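Galactose mutarotase-like protein (Clostridium acetobutylicum, PDB 3OS7) probably binds sugars and, as a member of the aldose 1-epimerase family, may interconvert the anomers of an aldose. Local coordinates at residues 116-121 with 132-137; 147-152 with 177-182; 151-156 with 168-173. One frame throughout, in Å; residues are numbered along the deposited sequence.

Interaction 1. Residues 116-121 with 132-137; sequences KWTVHK and EVVFDF
Glu132 meets His120 and Lys121 through both its backbone and its side chain. Glu132 O accepts two N-H groups, from His120 N at 2.7 Å and from Lys121 N at 3.3 Å, both arriving from the same face of the carbonyl plane. A chi1 of -56° sets Glu132 CG anti to the carbonyl carbon, and the extended side chain lies beside those of His120 and Lys121, pointing the same way. Glu132 OE1 lies at the edge of the imidazole, near its plane, 3.3 Å from His120 CD2, and carboxylate and ring are nearly coplanar, their planes 12° apart. Lys121 CE lies against the same oxygen, but Lys121 NZ stays 4.3 Å from Glu132 OE1, beyond salt-bridge range. A water accepting from Lys121 NZ and donating to Glu132 OE2 joins the two ends, and OE2 is also bonded to Ser156 OG. Two residues facing one define a classic beta bulge, set in the hairpin of strands 118-125 and 128-137, part of the extensive antiparallel beta structure of the galactose mutarotase-like fold. Beyond the bulge, toward the start of strand 118-125, Val134 and Thr118 form a hydrogen-bonded pair through two straight backbone bonds. Val134 CG2 touches Thr118 OG1 at 3.4 Å, while Val134 CG1 packs 3.8 Å from His120 CG. A second water links Thr118 OG1 to Asp136 OD2. The Trp117 indole lies against Val133 and Phe135: Phe135 CB stands over its six-membered ring in a CH-pi contact, 3.6 Å from the centroid, and Val133 CG2 approaches Trp117 CE3 to 3.6 Å, while Trp117 NE1 is bonded to Ile112 O.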
loop_
_atom_site.group_PDB
_atom_site.type_symbol
_atom_site.label_atom_id
_atom_site.label_comp_id
_atom_site.label_asym_id
_atom_site.label_seq_id
_atom_site.Cartn_x
_atom_site.Cartn_y
_atom_site.Cartn_z
ATOM N N LYS A 116 -11.701 10.419 -6.603
ATOM C CA LYS A 116 -12.912 10.059 -5.856
ATOM C C LYS A 116 -13.348 8.646 -6.176
ATOM O O LYS A 116 -13.486 8.291 -7.333
ATOM C CB LYS A 116 -14.073 10.991 -6.193
ATOM C CG LYS A 116 -13.819 12.439 -5.855
ATOM C CD LYS A 116 -15.137 13.242 -5.899
ATOM C CE LYS A 116 -14.838 14.726 -5.981
ATOM N NZ LYS A 116 -16.076 15.546 -5.792
ATOM N N TRP A 117 -13.539 7.849 -5.133
ATOM C CA TRP A 117 -14.080 6.530 -5.241
ATOM C C TRP A 117 -15.499 6.575 -4.717
ATOM O O TRP A 117 -15.859 7.509 -3.986
ATOM C CB TRP A 117 -13.249 5.552 -4.420
ATOM C CG TRP A 117 -11.861 5.301 -4.938
ATOM C CD1 TRP A 117 -10.887 6.244 -5.198
ATOM C CD2 TRP A 117 -11.227 4.025 -5.132
ATOM N NE1 TRP A 117 -9.731 5.634 -5.597
ATOM C CE2 TRP A 117 -9.907 4.274 -5.565
ATOM C CE3 TRP A 117 -11.665 2.707 -5.038
ATOM C CZ2 TRP A 117 -9.014 3.246 -5.881
ATOM C CZ3 TRP A 117 -10.789 1.696 -5.356
ATOM C CH2 TRP A 117 -9.478 1.970 -5.778
ATOM N N THR A 118 -16.308 5.586 -5.085
ATOM C CA THR A 118 -17.687 5.518 -4.621
ATOM C C THR A 118 -17.886 4.289 -3.760
ATOM O O THR A 118 -17.193 3.287 -3.931
ATOM C CB THR A 118 -18.650 5.540 -5.774
ATOM O OG1 THR A 118 -18.379 4.449 -6.637
ATOM C CG2 THR A 118 -18.475 6.856 -6.564
ATOM N N VAL A 119 -18.783 4.396 -2.793
ATOM C CA VAL A 119 -19.054 3.294 -1.879
ATOM C C VAL A 119 -19.876 2.265 -2.630
ATOM O O VAL A 119 -20.911 2.584 -3.223
ATOM C CB VAL A 119 -19.766 3.772 -0.603
ATOM C CG1 VAL A 119 -20.165 2.592 0.265
ATOM C CG2 VAL A 119 -18.884 4.713 0.177
ATOM N N HIS A 120 -19.413 1.020 -2.611
ATOM C CA HIS A 120 -20.025 -0.030 -3.394
ATOM C C HIS A 120 -20.872 -0.951 -2.514
ATOM O O HIS A 120 -21.938 -1.420 -2.941
ATOM C CB HIS A 120 -18.917 -0.777 -4.149
ATOM C CG HIS A 120 -19.396 -1.934 -4.948
ATOM N ND1 HIS A 120 -20.088 -1.782 -6.136
ATOM C CD2 HIS A 120 -19.288 -3.268 -4.736
ATOM C CE1 HIS A 120 -20.380 -2.979 -6.619
ATOM N NE2 HIS A 120 -19.895 -3.897 -5.796
ATOM N N LYS A 121 -20.399 -1.227 -1.301
ATOM C CA LYS A 121 -21.055 -2.139 -0.378
ATOM C C LYS A 121 -20.726 -1.813 1.073
ATOM O O LYS A 121 -19.605 -1.416 1.395
ATOM C CB LYS A 121 -20.639 -3.566 -0.698
ATOM C CG LYS A 121 -21.414 -4.631 0.085
ATOM C CD LYS A 121 -20.916 -6.037 -0.168
ATOM C CE LYS A 121 -21.076 -6.469 -1.592
ATOM N NZ LYS A 121 -21.050 -7.958 -1.668
ATOM N N GLU A 132 -16.767 -1.841 0.879
ATOM C CA GLU A 132 -16.125 -1.900 -0.433
ATOM C C GLU A 132 -16.295 -0.583 -1.152
ATOM O O GLU A 132 -17.389 0.005 -1.131
ATOM C CB GLU A 132 -16.730 -3.023 -1.301
ATOM C CG GLU A 132 -16.673 -4.400 -0.652
ATOM C CD GLU A 132 -17.072 -5.541 -1.603
ATOM O OE1 GLU A 132 -17.802 -5.278 -2.576
ATOM O OE2 GLU A 132 -16.635 -6.692 -1.367
ATOM N N VAL A 133 -15.228 -0.136 -1.802
ATOM C CA VAL A 133 -15.242 1.085 -2.600
ATOM C C VAL A 133 -14.758 0.723 -3.981
ATOM O O VAL A 133 -13.973 -0.203 -4.147
ATOM C CB VAL A 133 -14.352 2.235 -2.004
ATOM C CG1 VAL A 133 -14.972 2.751 -0.696
ATOM C CG2 VAL A 133 -12.868 1.769 -1.810
ATOM N N VAL A 134 -15.251 1.430 -4.978
ATOM C CA VAL A 134 -14.803 1.229 -6.340
ATOM C C VAL A 134 -14.415 2.530 -7.013
ATOM O O VAL A 134 -14.870 3.621 -6.633
ATOM C CB VAL A 134 -15.875 0.540 -7.217
ATOM C CG1 VAL A 134 -16.174 -0.869 -6.705
ATOM C CG2 VAL A 134 -17.132 1.376 -7.298
ATOM N N PHE A 135 -13.530 2.398 -7.983
ATOM C CA PHE A 135 -13.148 3.486 -8.860
ATOM C C PHE A 135 -13.416 3.063 -10.293
ATOM O O PHE A 135 -12.823 2.100 -10.776
ATOM C CB PHE A 135 -11.663 3.793 -8.742
ATOM C CG PHE A 135 -11.243 4.933 -9.630
ATOM C CD1 PHE A 135 -11.586 6.231 -9.311
ATOM C CD2 PHE A 135 -10.591 4.705 -10.796
ATOM C CE1 PHE A 135 -11.245 7.269 -10.137
ATOM C CE2 PHE A 135 -10.255 5.743 -11.648
ATOM C CZ PHE A 135 -10.573 7.017 -11.319
ATOM N N ASP A 136 -14.298 3.796 -10.955
ATOM C CA ASP A 136 -14.670 3.537 -12.346
ATOM C C ASP A 136 -13.939 4.504 -13.268
ATOM O O ASP A 136 -14.129 5.727 -13.201
ATOM C CB ASP A 136 -16.169 3.692 -12.518
ATOM C CG ASP A 136 -16.967 2.733 -11.636
ATOM O OD1 ASP A 136 -16.757 1.505 -11.762
ATOM O OD2 ASP A 136 -17.800 3.208 -10.822
ATOM N N PHE A 137 -13.058 3.964 -14.100
ATOM C CA PHE A 137 -12.284 4.767 -15.027
ATOM C C PHE A 137 -12.943 4.630 -16.395
ATOM O O PHE A 137 -12.931 3.547 -16.987
ATOM C CB PHE A 137 -10.837 4.294 -15.069
ATOM C CG PHE A 137 -9.921 5.174 -15.903
ATOM C CD1 PHE A 137 -9.536 6.434 -15.459
ATOM C CD2 PHE A 137 -9.387 4.715 -17.096
ATOM C CE1 PHE A 137 -8.680 7.210 -16.203
ATOM C CE2 PHE A 137 -8.535 5.499 -17.840
ATOM C CZ PHE A 137 -8.167 6.732 -17.404
HETATM O O HOH W 1 -17.500 5.040 -8.994
HETATM O O HOH W 2 -18.250 -8.624 -1.358
#

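Interaction 2. Residues 147-152 with 177-182; sequences FSHEFQ and EMPLSV. With EDO (1,2-ethanediol), chain H.
His149 packs its imidazole on Met178, and both ring nitrogens are engaged, ND1 with Ser174 OG and NE2 with Tyr95 OH, which would fix the rotation of the ring. At the end of the same segment, outside the contact with 177-182, Gln152 OE1 accepts a short bond of 2.6 Å from O2 of an ethanediol. One face of the His149 ring receives Met178 CA above its centre, 4.1 Å from the centroid, in a CH-pi contact. His149 CE1 comes 3.2 Å from Glu177 O. His149 CD2, from the same segment, lies over the centre of the Phe147 ring. Phe147 CZ touches Met178 CG at 3.7 Å, the two side chains crossing at about a right angle, while Phe147 CE1 and Pro179 CD meet tip to tip at 4.0 Å. Pro179 also leans on Phe88 and Leu90 of strand 82-90. The chain of Met178, a selenomethionine here, places Met178 SE 4.0 Å from Phe151 CB. Lying at the edge of the Phe147 ring and oblique to that of Phe151, this selenium makes two Met-aromatic contacts within a buried aromatic cluster.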
loop_
_atom_site.group_PDB
_atom_site.type_symbol
_atom_site.label_atom_id
_atom_site.label_comp_id
_atom_site.label_asym_id
_atom_site.label_seq_id
_atom_site.Cartn_x
_atom_site.Cartn_y
_atom_site.Cartn_z
ATOM N N PHE A 147 -4.092 6.972 -21.122
ATOM C CA PHE A 147 -4.167 5.537 -20.830
ATOM C C PHE A 147 -5.551 5.036 -21.239
ATOM O O PHE A 147 -6.499 4.997 -20.431
ATOM C CB PHE A 147 -3.900 5.319 -19.354
ATOM C CG PHE A 147 -3.742 3.908 -18.974
ATOM C CD1 PHE A 147 -2.577 3.234 -19.267
ATOM C CD2 PHE A 147 -4.760 3.234 -18.308
ATOM C CE1 PHE A 147 -2.425 1.895 -18.895
ATOM C CE2 PHE A 147 -4.594 1.906 -17.922
ATOM C CZ PHE A 147 -3.442 1.248 -18.227
ATOM N N SER A 148 -5.693 4.706 -22.516
ATOM C CA SER A 148 -7.017 4.487 -23.068
ATOM C C SER A 148 -7.532 3.061 -22.847
ATOM O O SER A 148 -7.806 2.318 -23.809
ATOM C CB SER A 148 -7.049 4.862 -24.551
ATOM O OG SER A 148 -6.652 6.214 -24.709
ATOM N N HIS A 149 -7.701 2.714 -21.574
ATOM C CA HIS A 149 -8.314 1.461 -21.174
ATOM C C HIS A 149 -9.305 1.743 -20.070
ATOM O O HIS A 149 -8.899 2.160 -18.974
ATOM C CB HIS A 149 -7.280 0.469 -20.611
ATOM C CG HIS A 149 -6.170 0.134 -21.557
ATOM N ND1 HIS A 149 -6.277 -0.846 -22.517
ATOM C CD2 HIS A 149 -4.922 0.640 -21.677
ATOM C CE1 HIS A 149 -5.144 -0.920 -23.195
ATOM N NE2 HIS A 149 -4.313 -0.006 -22.723
ATOM N N GLU A 150 -10.592 1.517 -20.326
ATOM C CA GLU A 150 -11.580 1.527 -19.253
ATOM C C GLU A 150 -11.257 0.425 -18.238
ATOM O O GLU A 150 -10.792 -0.651 -18.595
ATOM C CB GLU A 150 -13.009 1.384 -19.793
ATOM C CG GLU A 150 -13.435 2.609 -20.624
ATOM C CD GLU A 150 -14.925 2.666 -20.939
ATOM O OE1 GLU A 150 -15.460 1.677 -21.446
ATOM O OE2 GLU A 150 -15.558 3.733 -20.719
ATOM N N PHE A 151 -11.452 0.717 -16.968
ATOM C CA PHE A 151 -11.228 -0.279 -15.923
ATOM C C PHE A 151 -12.039 0.040 -14.677
ATOM O O PHE A 151 -12.536 1.151 -14.523
ATOM C CB PHE A 151 -9.716 -0.435 -15.603
ATOM C CG PHE A 151 -9.063 0.781 -14.968
ATOM C CD1 PHE A 151 -9.192 1.023 -13.616
ATOM C CD2 PHE A 151 -8.282 1.656 -15.732
ATOM C CE1 PHE A 151 -8.587 2.129 -13.029
ATOM C CE2 PHE A 151 -7.672 2.742 -15.170
ATOM C CZ PHE A 151 -7.831 2.974 -13.781
ATOM N N GLN A 152 -12.193 -0.951 -13.802
ATOM C CA GLN A 152 -12.743 -0.714 -12.483
ATOM C C GLN A 152 -11.784 -1.302 -11.465
ATOM O O GLN A 152 -11.459 -2.481 -11.510
ATOM C CB GLN A 152 -14.106 -1.364 -12.286
ATOM C CG GLN A 152 -14.750 -1.052 -10.932
ATOM C CD GLN A 152 -16.066 -1.778 -10.742
ATOM O OE1 GLN A 152 -16.094 -2.997 -10.514
ATOM N NE2 GLN A 152 -17.164 -1.033 -10.827
ATOM N N GLU A 177 -5.277 -5.357 -24.517
ATOM C CA GLU A 177 -4.416 -5.772 -23.422
ATOM C C GLU A 177 -3.986 -4.562 -22.579
ATOM O O GLU A 177 -3.481 -3.603 -23.125
ATOM C CB GLU A 177 -3.184 -6.432 -24.036
ATOM C CG GLU A 177 -2.475 -7.371 -23.144
ATOM C CD GLU A 177 -1.168 -7.878 -23.731
ATOM O OE1 GLU A 177 -0.753 -7.450 -24.843
ATOM O OE2 GLU A 177 -0.545 -8.709 -23.056
HETATM N N MSE A 178 -4.177 -4.635 -21.260
HETATM C CA MSE A 178 -3.934 -3.519 -20.353
HETATM C C MSE A 178 -2.696 -3.779 -19.483
HETATM O O MSE A 178 -2.634 -4.766 -18.766
HETATM C CB MSE A 178 -5.127 -3.306 -19.440
HETATM C CG MSE A 178 -5.065 -2.017 -18.643
HETATM SE SE MSE A 178 -6.430 -1.881 -17.316
HETATM C CE MSE A 178 -5.566 -2.686 -15.804
ATOM N N PRO A 179 -1.719 -2.870 -19.528
ATOM C CA PRO A 179 -0.574 -2.980 -18.604
ATOM C C PRO A 179 -1.024 -2.947 -17.160
ATOM O O PRO A 179 -1.943 -2.193 -16.820
ATOM C CB PRO A 179 0.225 -1.698 -18.895
ATOM C CG PRO A 179 -0.208 -1.300 -20.287
ATOM C CD PRO A 179 -1.614 -1.712 -20.418
ATOM N N LEU A 180 -0.351 -3.695 -16.291
ATOM C CA LEU A 180 -0.778 -3.788 -14.907
ATOM C C LEU A 180 0.422 -3.851 -13.964
ATOM O O LEU A 180 1.285 -4.730 -14.078
ATOM C CB LEU A 180 -1.590 -5.065 -14.702
ATOM C CG LEU A 180 -2.089 -5.334 -13.278
ATOM C CD1 LEU A 180 -3.237 -4.421 -12.918
ATOM C CD2 LEU A 180 -2.503 -6.780 -13.200
ATOM N N SER A 181 0.431 -2.928 -13.020
ATOM C CA SER A 181 1.342 -2.967 -11.875
ATOM C C SER A 181 0.624 -2.193 -10.772
ATOM O O SER A 181 0.105 -1.113 -11.010
ATOM C CB SER A 181 2.654 -2.339 -12.251
ATOM O OG SER A 181 3.553 -2.314 -11.174
ATOM N N VAL A 182 0.535 -2.796 -9.609
ATOM C CA VAL A 182 -0.252 -2.282 -8.504
ATOM C C VAL A 182 0.609 -2.322 -7.241
ATOM O O VAL A 182 1.425 -3.221 -7.064
ATOM C CB VAL A 182 -1.495 -3.170 -8.246
ATOM C CG1 VAL A 182 -2.343 -2.634 -7.042
ATOM C CG2 VAL A 182 -2.352 -3.276 -9.483
HETATM C C1 EDO H . -12.428 -6.332 -10.185
HETATM O O1 EDO H . -12.938 -7.174 -9.155
HETATM C C2 EDO H . -12.762 -4.873 -9.876
HETATM O O2 EDO H . -14.188 -4.675 -9.794
#

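Interaction 3. Residues 151-156 with 168-173; sequences FQFKLS and TSVVNL. With EDO (1,2-ethanediol), chain H.
Phe153 and Val170, a non-hydrogen-bonded pair of antiparallel strands, set the packing on the buried face. The Phe153 ring presents its face to Val170, whose CB is centred above it in a CH-pi contact, 3.9 Å from the ring centroid, and the valine's CG2 bears on Phe153 CD2 at 3.7 Å. A chi1 of -115°, away from any staggered position, turns Phe153 CG to where the ring meets the valine. Thr168 CG2 approaches the rim of this ring at CE1, and Phe151 CD1 lies at its edge in plane. Beyond them Leu155 and Thr168 point the same way side by side, with Leu155 CD2 3.8 Å from Thr168 CG2. The other face carries Gln152, Lys154, Ser169 and Val171, where Ser169 OG and ethanediol O1 share a hydrogen bond of 2.8 Å and Val171 CG1 touches ethanediol C1. Four backbone bonds, two each for the pairs Gln152-Val171 and Lys154-Ser169, hold the strands together. This hairpin of strands 151-160 and 163-172 is flanked by strand 128-137 beside the first and strand 329-340 beside the second, while Met178, Leu180 and Tyr184 of strand 178-189 pack on the face bearing Phe153.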
loop_
_atom_site.group_PDB
_atom_site.type_symbol
_atom_site.label_atom_id
_atom_site.label_comp_id
_atom_site.label_asym_id
_atom_site.label_seq_id
_atom_site.Cartn_x
_atom_site.Cartn_y
_atom_site.Cartn_z
ATOM N N PHE A 151 -11.452 0.717 -16.968
ATOM C CA PHE A 151 -11.228 -0.279 -15.923
ATOM C C PHE A 151 -12.039 0.040 -14.677
ATOM O O PHE A 151 -12.536 1.151 -14.523
ATOM C CB PHE A 151 -9.716 -0.435 -15.603
ATOM C CG PHE A 151 -9.063 0.781 -14.968
ATOM C CD1 PHE A 151 -9.192 1.023 -13.616
ATOM C CD2 PHE A 151 -8.282 1.656 -15.732
ATOM C CE1 PHE A 151 -8.587 2.129 -13.029
ATOM C CE2 PHE A 151 -7.672 2.742 -15.170
ATOM C CZ PHE A 151 -7.831 2.974 -13.781
ATOM N N GLN A 152 -12.193 -0.951 -13.802
ATOM C CA GLN A 152 -12.743 -0.714 -12.483
ATOM C C GLN A 152 -11.784 -1.302 -11.465
ATOM O O GLN A 152 -11.459 -2.481 -11.510
ATOM C CB GLN A 152 -14.106 -1.364 -12.286
ATOM C CG GLN A 152 -14.750 -1.052 -10.932
ATOM C CD GLN A 152 -16.066 -1.778 -10.742
ATOM O OE1 GLN A 152 -16.094 -2.997 -10.514
ATOM N NE2 GLN A 152 -17.164 -1.033 -10.827
ATOM N N PHE A 153 -11.367 -0.460 -10.534
ATOM C CA PHE A 153 -10.650 -0.872 -9.353
ATOM C C PHE A 153 -11.650 -1.070 -8.195
ATOM O O PHE A 153 -12.654 -0.351 -8.076
ATOM C CB PHE A 153 -9.632 0.208 -8.975
ATOM C CG PHE A 153 -8.201 -0.204 -9.082
ATOM C CD1 PHE A 153 -7.551 -0.781 -8.015
ATOM C CD2 PHE A 153 -7.476 0.046 -10.255
ATOM C CE1 PHE A 153 -6.216 -1.109 -8.102
ATOM C CE2 PHE A 153 -6.131 -0.282 -10.346
ATOM C CZ PHE A 153 -5.506 -0.854 -9.281
ATOM N N LYS A 154 -11.375 -2.035 -7.330
ATOM C CA LYS A 154 -12.181 -2.245 -6.131
ATOM C C LYS A 154 -11.281 -2.553 -4.956
ATOM O O LYS A 154 -10.323 -3.340 -5.083
ATOM C CB LYS A 154 -13.162 -3.401 -6.321
ATOM C CG LYS A 154 -13.996 -3.701 -5.097
ATOM C CD LYS A 154 -15.302 -4.496 -5.406
ATOM C CE LYS A 154 -15.108 -5.742 -6.225
ATOM N NZ LYS A 154 -16.415 -6.042 -6.940
ATOM N N LEU A 155 -11.566 -1.902 -3.837
ATOM C CA LEU A 155 -10.938 -2.233 -2.560
ATOM C C LEU A 155 -12.056 -2.788 -1.680
ATOM O O LEU A 155 -13.067 -2.132 -1.454
ATOM C CB LEU A 155 -10.283 -1.021 -1.899
ATOM C CG LEU A 155 -9.410 -0.119 -2.740
ATOM C CD1 LEU A 155 -8.817 1.040 -1.944
ATOM C CD2 LEU A 155 -8.314 -0.918 -3.401
ATOM N N SER A 156 -11.864 -4.007 -1.210
ATOM C CA SER A 156 -12.815 -4.683 -0.359
ATOM C C SER A 156 -12.205 -4.930 1.015
ATOM O O SER A 156 -11.284 -5.743 1.185
ATOM C CB SER A 156 -13.263 -5.989 -1.013
ATOM O OG SER A 156 -14.252 -6.605 -0.198
ATOM N N THR A 168 -7.748 -6.297 -2.971
ATOM C CA THR A 168 -7.601 -5.283 -4.028
ATOM C C THR A 168 -7.805 -5.978 -5.366
ATOM O O THR A 168 -7.249 -7.034 -5.610
ATOM C CB THR A 168 -6.203 -4.659 -3.994
ATOM O OG1 THR A 168 -5.943 -4.197 -2.661
ATOM C CG2 THR A 168 -6.060 -3.534 -5.002
ATOM N N SER A 169 -8.623 -5.410 -6.233
ATOM C CA SER A 169 -8.811 -6.040 -7.542
ATOM C C SER A 169 -9.013 -5.003 -8.589
ATOM O O SER A 169 -9.483 -3.902 -8.301
ATOM C CB SER A 169 -9.993 -7.024 -7.516
ATOM O OG SER A 169 -11.165 -6.386 -7.084
ATOM N N VAL A 170 -8.653 -5.360 -9.820
ATOM C CA VAL A 170 -8.908 -4.517 -10.945
ATOM C C VAL A 170 -9.310 -5.412 -12.108
ATOM O O VAL A 170 -8.822 -6.537 -12.213
ATOM C CB VAL A 170 -7.703 -3.624 -11.305
ATOM C CG1 VAL A 170 -6.464 -4.428 -11.500
ATOM C CG2 VAL A 170 -8.021 -2.806 -12.516
ATOM N N VAL A 171 -10.226 -4.912 -12.936
ATOM C CA VAL A 171 -10.705 -5.628 -14.115
ATOM C C VAL A 171 -10.517 -4.694 -15.316
ATOM O O VAL A 171 -10.822 -3.517 -15.247
ATOM C CB VAL A 171 -12.175 -6.120 -13.980
ATOM C CG1 VAL A 171 -13.138 -5.003 -13.664
ATOM C CG2 VAL A 171 -12.609 -6.819 -15.265
ATOM N N ASN A 172 -9.957 -5.236 -16.389
ATOM C CA ASN A 172 -9.771 -4.522 -17.631
ATOM C C ASN A 172 -11.107 -4.549 -18.366
ATOM O O ASN A 172 -11.567 -5.623 -18.737
ATOM C CB ASN A 172 -8.682 -5.215 -18.443
ATOM C CG ASN A 172 -8.479 -4.610 -19.814
ATOM O OD1 ASN A 172 -8.977 -3.521 -20.133
ATOM N ND2 ASN A 172 -7.734 -5.327 -20.649
ATOM N N LEU A 173 -11.726 -3.383 -18.530
ATOM C CA LEU A 173 -13.013 -3.256 -19.217
ATOM C C LEU A 173 -12.850 -2.782 -20.676
ATOM O O LEU A 173 -13.832 -2.439 -21.344
ATOM C CB LEU A 173 -13.938 -2.321 -18.422
ATOM C CG LEU A 173 -14.298 -2.815 -16.995
ATOM C CD1 LEU A 173 -15.076 -1.760 -16.167
ATOM C CD2 LEU A 173 -15.045 -4.181 -17.036
HETATM C C1 EDO H . -12.428 -6.332 -10.185
HETATM O O1 EDO H . -12.938 -7.174 -9.155
HETATM C C2 EDO H . -12.762 -4.873 -9.876
HETATM O O2 EDO H . -14.188 -4.675 -9.794
HETATM O O HOH W 3 -11.712 -6.331 -4.377
#

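Overall arrangement
Interactions 1 and 3 lie in successive hairpins of the antiparallel structure, their centres about 9 Å apart, joined where strand 128-137 pairs with 151-160. Polar side chains cross that seam: Glu132 OE2 is 2.7 Å from Ser156 OG, and Asp136 OD1 is 2.7 Å from Gln152 NE2. Interaction 2 shares Phe151 and Gln152 with interaction 3 and lies about 10 Å from it, centre to centre; Leu180 CD1 reaches Val170 CG1 at 3.5 Å. Residues 147-152 also meet interaction 1, where Phe137 N bonds to Phe151 O at 2.9 Å. One ethanediol joins Gln152 to Ser169, and a tetraethylene glycol lies about 4 Å from the Phe147 side chain at the nearest atoms; both probably come from the crystallisation liquor.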